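Local coordinates for exonuclease mut-7 homolog (PDB 7JW2), which probably acts as a magnesium-dependent 3'-5' exoribonuclease that trims the 3' ends of AGO1-bound microRNAs, this chain being its exonuclease domain, at residues A[127-130]-A[131-135]; A[170-174]-A[175-179]; A[195-198]-A[199-202]. All coordinates share one frame; numbering follows the deposited sequence.

In the fold
All three interactions are local contacts in the exonuclease domain, whose fold belongs to the RNase H-like clan and has a mixed six-stranded sheet flanked by helices. Interactions 1 and 3 adjoin on the same side of the chain's centre, their own centres about 12 Å apart. Helix 125-132 meets helix 179-205 there: Leu128 CD2 packs at 3.8 Å from Ile199 CD1 and also against the Tyr196 ring. Interaction 2 lies on the opposite side of the chain's centre, about 36 Å from interaction 1 and 32 Å from interaction 3, centre to centre. Interaction 2 is a loop that leads into helix 179-205, and interaction 3 (195-202) lies near the far end of that helix.

Interaction 1 (A[127-130]-A[131-135]); sequences LLWR and HVERF
Trp129 and Glu133 sit one turn apart on helix 125-132, near its C-terminal end, and three kinds of interaction tie this region together. Backbone bonds come first: His131 N, Val132 N and Glu133 N donate to Leu127 O, Leu128 O and Trp129 O, the Val132 bond being the straightest at 164°. After them Phe135 N returns to Val132 O, closing a type I turn. Side chains and water supply the second kind. Arg134 NE reaches Arg130 O at 3.0 Å in a weak, bent bond; a kink at chi3 (-111°) folds the guanidinium back to that carbonyl. Water 2 donates to the same Arg130 O at 3.0 Å and to Glu133 OE2 at 3.3 Å, so the carbonyl has both a side-chain and a water partner. The other carboxylate oxygen, Glu133 OE1, accepts from water 1, which lies in the indole plane at the ring edge and accepts a hydrogen bond from Trp129 NE1 at 3.1 Å. Ring and carboxylate planes are 63° apart. Packing is the third kind. Leu128 CD1 touches Val132 CG1 at 3.9 Å, one branch crossing the other at a slant, and both residues face helix 179-205. Trp129 CD1 meets Glu133 CG at 4.0 Å, while its ring meets Phe140 and packs against helix 151-159. The arrangement is the C-terminal part of an amphipathic helix: an apolar side packed against helices 179-205 and 151-159, and a polar side where Arg130 O turns to an arginine and water and Val132 O to the beta turn.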
loop_
_atom_site.group_PDB
_atom_site.type_symbol
_atom_site.label_atom_id
_atom_site.label_comp_id
_atom_site.label_asym_id
_atom_site.label_seq_id
_atom_site.Cartn_x
_atom_site.Cartn_y
_atom_site.Cartn_z
ATOM N N LEU A 127 25.021 -5.148 -19.079
ATOM C CA LEU A 127 26.118 -4.185 -19.018
ATOM C C LEU A 127 27.178 -4.616 -18.016
ATOM O O LEU A 127 28.380 -4.450 -18.262
ATOM C CB LEU A 127 25.583 -2.801 -18.649
ATOM C CG LEU A 127 24.740 -2.064 -19.684
ATOM C CD1 LEU A 127 24.238 -0.744 -19.113
ATOM C CD2 LEU A 127 25.541 -1.837 -20.957
ATOM N N LEU A 128 26.756 -5.155 -16.871
ATOM C CA LEU A 128 27.709 -5.685 -15.907
ATOM C C LEU A 128 28.479 -6.861 -16.497
ATOM O O LEU A 128 29.694 -6.969 -16.313
ATOM C CB LEU A 128 26.979 -6.095 -14.628
ATOM C CG LEU A 128 27.790 -6.754 -13.511
ATOM C CD1 LEU A 128 28.792 -5.781 -12.889
ATOM C CD2 LEU A 128 26.858 -7.326 -12.443
ATOM N N TRP A 129 27.779 -7.744 -17.215
ATOM C CA TRP A 129 28.423 -8.844 -17.928
ATOM C C TRP A 129 29.524 -8.337 -18.847
ATOM O O TRP A 129 30.668 -8.803 -18.783
ATOM C CB TRP A 129 27.357 -9.600 -18.720
ATOM C CG TRP A 129 27.773 -10.904 -19.315
ATOM C CD1 TRP A 129 29.031 -11.440 -19.370
ATOM C CD2 TRP A 129 26.904 -11.849 -19.937
ATOM N NE1 TRP A 129 28.993 -12.667 -19.999
ATOM C CE2 TRP A 129 27.698 -12.936 -20.361
ATOM C CE3 TRP A 129 25.530 -11.875 -20.187
ATOM C CZ2 TRP A 129 27.156 -14.042 -21.012
ATOM C CZ3 TRP A 129 24.994 -12.975 -20.837
ATOM C CH2 TRP A 129 25.808 -14.044 -21.238
ATOM N N ARG A 130 29.200 -7.361 -19.697
ATOM C CA ARG A 130 30.184 -6.840 -20.639
ATOM C C ARG A 130 31.340 -6.158 -19.923
ATOM O O ARG A 130 32.481 -6.197 -20.402
ATOM C CB ARG A 130 29.508 -5.875 -21.616
ATOM C CG ARG A 130 28.667 -6.575 -22.679
ATOM C CD ARG A 130 27.674 -5.636 -23.347
ATOM N NE ARG A 130 28.118 -4.247 -23.325
ATOM C CZ ARG A 130 27.331 -3.205 -23.577
ATOM N NH1 ARG A 130 26.051 -3.395 -23.877
ATOM N NH2 ARG A 130 27.823 -1.973 -23.534
ATOM N N HIS A 131 31.074 -5.554 -18.764
ATOM C CA HIS A 131 32.116 -4.848 -18.028
ATOM C C HIS A 131 33.116 -5.821 -17.414
ATOM O O HIS A 131 34.333 -5.632 -17.529
ATOM C CB HIS A 131 31.477 -3.973 -16.949
ATOM C CG HIS A 131 32.431 -3.027 -16.290
ATOM N ND1 HIS A 131 33.140 -3.354 -15.153
ATOM C CD2 HIS A 131 32.792 -1.761 -16.609
ATOM C CE1 HIS A 131 33.901 -2.332 -14.803
ATOM N NE2 HIS A 131 33.706 -1.352 -15.668
ATOM N N VAL A 132 32.622 -6.871 -16.757
ATOM C CA VAL A 132 33.510 -7.799 -16.061
ATOM C C VAL A 132 34.233 -8.734 -17.022
ATOM O O VAL A 132 35.312 -9.244 -16.681
ATOM C CB VAL A 132 32.734 -8.604 -15.003
ATOM C CG1 VAL A 132 31.993 -7.660 -14.047
ATOM C CG2 VAL A 132 31.776 -9.586 -15.669
ATOM N N GLU A 133 33.675 -8.954 -18.220
ATOM C CA GLU A 133 34.337 -9.738 -19.262
ATOM C C GLU A 133 35.735 -9.224 -19.553
ATOM O O GLU A 133 36.604 -9.985 -19.996
ATOM C CB GLU A 133 33.522 -9.678 -20.556
ATOM C CG GLU A 133 32.695 -10.884 -20.875
ATOM C CD GLU A 133 32.182 -10.842 -22.301
ATOM O OE1 GLU A 133 31.996 -11.918 -22.901
ATOM O OE2 GLU A 133 31.973 -9.724 -22.826
ATOM N N ARG A 134 35.959 -7.937 -19.340
ATOM C CA ARG A 134 37.209 -7.287 -19.693
ATOM C C ARG A 134 38.301 -7.472 -18.650
ATOM O O ARG A 134 39.472 -7.230 -18.955
ATOM C CB ARG A 134 36.949 -5.808 -19.933
ATOM C CG ARG A 134 36.174 -5.560 -21.221
ATOM C CD ARG A 134 35.752 -4.114 -21.370
ATOM N NE ARG A 134 34.304 -3.955 -21.251
ATOM C CZ ARG A 134 33.560 -3.222 -22.074
ATOM N NH1 ARG A 134 34.127 -2.583 -23.089
ATOM N NH2 ARG A 134 32.249 -3.131 -21.886
ATOM N N PHE A 135 37.961 -7.887 -17.436
ATOM C CA PHE A 135 38.975 -8.233 -16.448
ATOM C C PHE A 135 39.547 -9.604 -16.792
ATOM O O PHE A 135 38.827 -10.607 -16.752
ATOM C CB PHE A 135 38.383 -8.219 -15.041
ATOM C CG PHE A 135 37.808 -6.886 -14.641
ATOM C CD1 PHE A 135 38.601 -5.751 -14.626
ATOM C CD2 PHE A 135 36.472 -6.766 -14.283
ATOM C CE1 PHE A 135 38.078 -4.520 -14.260
ATOM C CE2 PHE A 135 35.940 -5.538 -13.914
ATOM C CZ PHE A 135 36.746 -4.413 -13.906
HETATM O O HOH W 1 31.771 -13.896 -20.719
HETATM O O HOH W 2 32.701 -6.599 -23.355
#

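Interaction 2 (A[170-174]-A[175-179]); sequences SNWAQ and RPLRK
Arg175 NH1 donates to two backbone carbonyls at once, Trp172 O and Gln174 O, each at 2.9 Å and both in the guanidinium plane. Seen from the acceptors, the nitrogen stands above each carbonyl plane, away from the lone pairs. A turn at chi2 (-61°) curls the arginine back over its own backbone to make this double grip. Beside it, Leu177 lies against the same bend of the chain: CD2 lies 3.4 Å from Gln174 O and 3.9 Å from Trp172 CE3, the leucine crossing the indole at about a right angle, while CD1 lies above the rim of one guanidinium face of Arg175. Further along, the amide of Gln174 stands nearly perpendicular to the guanidinium of Arg178. Its NE2 approaches Arg178 NE to 3.1 Å, but both are donors and each side chain is held by another partner. Behind the first shell, Asn171 OD1 accepts from Ala173 N at 3.0 Å in an Asx turn, which helps shape the type I turn 171-174, and a cis peptide before Pro176 redirects the chain. Outside the two segments, Asp65 forms a salt bridge with Arg175 NE, and Ser51 OG bonds both Arg175 NH2 and Trp172 O. Gln181 OE1 receives Gln174 NE2, and Asn167 OD1 receives Arg178 NH1. What results is a compact connection pinned to strand 50-56 and ending with Arg178 at the N-cap position of long helix 179-205, its backbone N held by Gln181 OE1.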
loop_
_atom_site.group_PDB
_atom_site.type_symbol
_atom_site.label_atom_id
_atom_site.label_comp_id
_atom_site.label_asym_id
_atom_site.label_seq_id
_atom_site.Cartn_x
_atom_site.Cartn_y
_atom_site.Cartn_z
ATOM N N SER A 170 5.125 -18.893 -24.253
ATOM C CA SER A 170 3.813 -19.476 -24.010
ATOM C C SER A 170 2.724 -18.409 -24.136
ATOM O O SER A 170 2.989 -17.217 -24.347
ATOM C CB SER A 170 3.772 -20.136 -22.641
ATOM O OG SER A 170 3.913 -19.147 -21.627
ATOM N N ASN A 171 1.466 -18.838 -24.005
ATOM C CA ASN A 171 0.345 -17.929 -24.199
ATOM C C ASN A 171 0.117 -17.181 -22.897
ATOM O O ASN A 171 -0.638 -17.613 -22.024
ATOM C CB ASN A 171 -0.899 -18.694 -24.634
ATOM C CG ASN A 171 -2.077 -17.785 -24.832
ATOM O OD1 ASN A 171 -1.980 -16.573 -24.660
ATOM N ND2 ASN A 171 -3.208 -18.364 -25.189
ATOM N N TRP A 172 0.781 -16.026 -22.769
ATOM C CA TRP A 172 0.656 -15.234 -21.548
ATOM C C TRP A 172 -0.693 -14.537 -21.406
ATOM O O TRP A 172 -0.958 -13.949 -20.345
ATOM C CB TRP A 172 1.799 -14.210 -21.484
ATOM C CG TRP A 172 3.134 -14.876 -21.289
ATOM C CD1 TRP A 172 4.122 -15.033 -22.224
ATOM C CD2 TRP A 172 3.587 -15.536 -20.107
ATOM N NE1 TRP A 172 5.181 -15.744 -21.687
ATOM C CE2 TRP A 172 4.885 -16.044 -20.382
ATOM C CE3 TRP A 172 3.049 -15.709 -18.825
ATOM C CZ2 TRP A 172 5.627 -16.752 -19.441
ATOM C CZ3 TRP A 172 3.808 -16.401 -17.873
ATOM C CH2 TRP A 172 5.079 -16.918 -18.193
ATOM N N ALA A 173 -1.566 -14.617 -22.410
ATOM C CA ALA A 173 -2.888 -14.014 -22.310
ATOM C C ALA A 173 -3.933 -14.967 -21.749
ATOM O O ALA A 173 -5.028 -14.519 -21.397
ATOM C CB ALA A 173 -3.341 -13.508 -23.686
ATOM N N GLN A 174 -3.630 -16.259 -21.652
ATOM C CA GLN A 174 -4.627 -17.185 -21.136
ATOM C C GLN A 174 -4.783 -17.024 -19.625
ATOM O O GLN A 174 -3.824 -16.716 -18.907
ATOM C CB GLN A 174 -4.268 -18.620 -21.509
ATOM C CG GLN A 174 -3.249 -19.290 -20.617
ATOM C CD GLN A 174 -2.697 -20.560 -21.246
ATOM O OE1 GLN A 174 -3.281 -21.098 -22.184
ATOM N NE2 GLN A 174 -1.561 -21.033 -20.749
ATOM N N ARG A 175 -6.019 -17.164 -19.147
ATOM C CA ARG A 175 -6.316 -17.107 -17.727
ATOM C C ARG A 175 -7.242 -18.261 -17.362
ATOM O O ARG A 175 -8.234 -18.509 -18.074
ATOM C CB ARG A 175 -6.951 -15.765 -17.342
ATOM C CG ARG A 175 -5.988 -14.564 -17.327
ATOM C CD ARG A 175 -4.864 -14.763 -16.317
ATOM N NE ARG A 175 -3.986 -13.596 -16.187
ATOM C CZ ARG A 175 -2.980 -13.337 -17.022
ATOM N NH1 ARG A 175 -2.758 -14.147 -18.055
ATOM N NH2 ARG A 175 -2.203 -12.276 -16.836
ATOM N N PRO A 176 -6.956 -19.002 -16.276
ATOM C CA PRO A 176 -5.748 -18.805 -15.453
ATOM C C PRO A 176 -4.478 -19.252 -16.152
ATOM O O PRO A 176 -4.494 -20.078 -17.062
ATOM C CB PRO A 176 -6.002 -19.678 -14.222
ATOM C CG PRO A 176 -7.020 -20.684 -14.671
ATOM C CD PRO A 176 -7.867 -20.007 -15.700
ATOM N N LEU A 177 -3.358 -18.680 -15.732
ATOM C CA LEU A 177 -2.083 -19.173 -16.208
ATOM C C LEU A 177 -1.813 -20.556 -15.623
ATOM O O LEU A 177 -2.285 -20.902 -14.536
ATOM C CB LEU A 177 -0.963 -18.198 -15.829
ATOM C CG LEU A 177 -1.007 -16.831 -16.530
ATOM C CD1 LEU A 177 -0.140 -15.810 -15.784
ATOM C CD2 LEU A 177 -0.576 -16.944 -17.982
ATOM N N ARG A 178 -1.042 -21.348 -16.354
ATOM C CA ARG A 178 -0.671 -22.669 -15.872
ATOM C C ARG A 178 0.441 -22.548 -14.843
ATOM O O ARG A 178 1.224 -21.595 -14.860
ATOM C CB ARG A 178 -0.205 -23.565 -17.020
ATOM C CG ARG A 178 -1.223 -23.799 -18.126
ATOM C CD ARG A 178 -0.595 -24.628 -19.225
ATOM N NE ARG A 178 -0.368 -23.852 -20.439
ATOM C CZ ARG A 178 0.825 -23.460 -20.880
ATOM N NH1 ARG A 178 1.944 -23.751 -20.200
ATOM N NH2 ARG A 178 0.896 -22.762 -22.008
ATOM N N LYS A 179 0.525 -23.540 -13.950
ATOM C CA LYS A 179 1.537 -23.485 -12.901
ATOM C C LYS A 179 2.944 -23.394 -13.479
ATOM O O LYS A 179 3.808 -22.730 -12.897
ATOM C CB LYS A 179 1.410 -24.692 -11.966
ATOM C CG LYS A 179 1.588 -26.048 -12.608
ATOM C CD LYS A 179 1.370 -27.144 -11.566
ATOM C CE LYS A 179 2.164 -28.399 -11.887
ATOM N NZ LYS A 179 1.402 -29.298 -12.785
#

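Interaction 3 (A[195-198]-A[199-202]); sequences IYDA and IEKQ
Ile195 and Ile199 form the tight side of this stretch of helix 179-205, with Ile195 CG2 4.0 Å from Ile199 CD1. The two side chains run side by side in the same direction, one turn apart. Helix 125-132 packs against both, and helix 151-159 also covers Ile195. Beneath them the helical ladder is regular: Ile199 N, Glu200 N, Lys201 N and Gln202 N bond to the carbonyls four residues back, the Tyr196 O to Glu200 N bond nearly linear at 171°. Tyr196 marks the transition. Its ring is buried and packs against Leu214, yet its CE2 lies 3.7 Å from Glu200 OE2, the ring and carboxylate planes steeply inclined to each other. The outer side is polar and watered. Lys201 NZ meets Asp197 OD1 at 3.1 Å on its syn side, 30° out of the carboxylate plane, and OD2 more weakly at 3.4 Å; the lysine is extended until a bend at chi4 (24°) brings its ammonium to the carboxylate oxygens. Water 4 donates to Glu200 OE1 at 3.0 Å and weakly to Asp197 OD1, bridging two carboxylates whose oxygens OD1 and OE1 are 4.3 Å apart. Water 3 accepts from Tyr196 OH and faces Glu200 OE2, although that second distance is too short to be trusted. Lysine and water thus stand where they can temper the repulsion between Asp197 and Glu200, and the paired negative charges probably make the lysine's ammonium form more stable.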
loop_
_atom_site.group_PDB
_atom_site.type_symbol
_atom_site.label_atom_id
_atom_site.label_comp_id
_atom_site.label_asym_id
_atom_site.label_seq_id
_atom_site.Cartn_x
_atom_site.Cartn_y
_atom_site.Cartn_z
ATOM N N ILE A 195 22.242 -14.152 -10.011
ATOM C CA ILE A 195 23.309 -13.764 -10.932
ATOM C C ILE A 195 24.153 -12.638 -10.339
ATOM O O ILE A 195 25.389 -12.710 -10.327
ATOM C CB ILE A 195 22.723 -13.365 -12.295
ATOM C CG1 ILE A 195 22.274 -14.608 -13.069
ATOM C CG2 ILE A 195 23.725 -12.582 -13.095
ATOM C CD1 ILE A 195 21.390 -14.269 -14.247
ATOM N N TYR A 196 23.507 -11.572 -9.856
ATOM C CA TYR A 196 24.268 -10.460 -9.288
ATOM C C TYR A 196 25.151 -10.934 -8.146
ATOM O O TYR A 196 26.321 -10.530 -8.040
ATOM C CB TYR A 196 23.321 -9.345 -8.814
ATOM C CG TYR A 196 24.100 -8.124 -8.388
ATOM C CD1 TYR A 196 24.662 -7.278 -9.334
ATOM C CD2 TYR A 196 24.331 -7.853 -7.049
ATOM C CE1 TYR A 196 25.419 -6.178 -8.965
ATOM C CE2 TYR A 196 25.094 -6.749 -6.670
ATOM C CZ TYR A 196 25.624 -5.919 -7.642
ATOM O OH TYR A 196 26.387 -4.820 -7.298
ATOM N N ASP A 197 24.610 -11.790 -7.282
ATOM C CA ASP A 197 25.377 -12.284 -6.140
ATOM C C ASP A 197 26.607 -13.061 -6.601
ATOM O O ASP A 197 27.699 -12.905 -6.038
ATOM C CB ASP A 197 24.468 -13.144 -5.265
ATOM C CG ASP A 197 25.182 -13.733 -4.077
ATOM O OD1 ASP A 197 25.340 -13.019 -3.068
ATOM O OD2 ASP A 197 25.565 -14.916 -4.147
ATOM N N ALA A 198 26.466 -13.869 -7.649
ATOM C CA ALA A 198 27.608 -14.645 -8.134
ATOM C C ALA A 198 28.690 -13.747 -8.721
ATOM O O ALA A 198 29.890 -13.984 -8.508
ATOM C CB ALA A 198 27.136 -15.665 -9.172
ATOM N N ILE A 199 28.298 -12.710 -9.462
ATOM C CA ILE A 199 29.274 -11.796 -10.043
ATOM C C ILE A 199 29.969 -10.989 -8.954
ATOM O O ILE A 199 31.189 -10.797 -8.994
ATOM C CB ILE A 199 28.604 -10.886 -11.082
ATOM C CG1 ILE A 199 28.095 -11.741 -12.253
ATOM C CG2 ILE A 199 29.587 -9.831 -11.567
ATOM C CD1 ILE A 199 27.412 -10.961 -13.349
ATOM N N GLU A 200 29.205 -10.498 -7.977
ATOM C CA GLU A 200 29.773 -9.801 -6.825
ATOM C C GLU A 200 30.865 -10.633 -6.160
ATOM O O GLU A 200 31.966 -10.134 -5.882
ATOM C CB GLU A 200 28.642 -9.491 -5.835
ATOM C CG GLU A 200 28.926 -8.489 -4.738
ATOM C CD GLU A 200 27.647 -8.111 -3.998
ATOM O OE1 GLU A 200 26.881 -9.028 -3.624
ATOM O OE2 GLU A 200 27.392 -6.902 -3.810
ATOM N N LYS A 201 30.573 -11.911 -5.900
ATOM C CA LYS A 201 31.532 -12.768 -5.208
ATOM C C LYS A 201 32.810 -12.934 -6.018
ATOM O O LYS A 201 33.915 -12.931 -5.458
ATOM C CB LYS A 201 30.903 -14.129 -4.910
ATOM C CG LYS A 201 29.990 -14.133 -3.702
ATOM C CD LYS A 201 29.223 -15.440 -3.590
ATOM C CE LYS A 201 28.324 -15.461 -2.354
ATOM N NZ LYS A 201 27.951 -14.096 -1.882
ATOM N N GLN A 202 32.691 -13.064 -7.341
ATOM C CA GLN A 202 33.890 -13.261 -8.147
ATOM C C GLN A 202 34.697 -11.973 -8.300
ATOM O O GLN A 202 35.932 -12.025 -8.348
ATOM C CB GLN A 202 33.510 -13.852 -9.508
ATOM C CG GLN A 202 34.626 -13.868 -10.545
ATOM C CD GLN A 202 35.798 -14.765 -10.193
ATOM O OE1 GLN A 202 36.868 -14.630 -10.778
ATOM N NE2 GLN A 202 35.597 -15.693 -9.257
HETATM O O HOH W 3 27.792 -4.883 -5.053
HETATM O O HOH W 4 23.976 -9.903 -3.524
#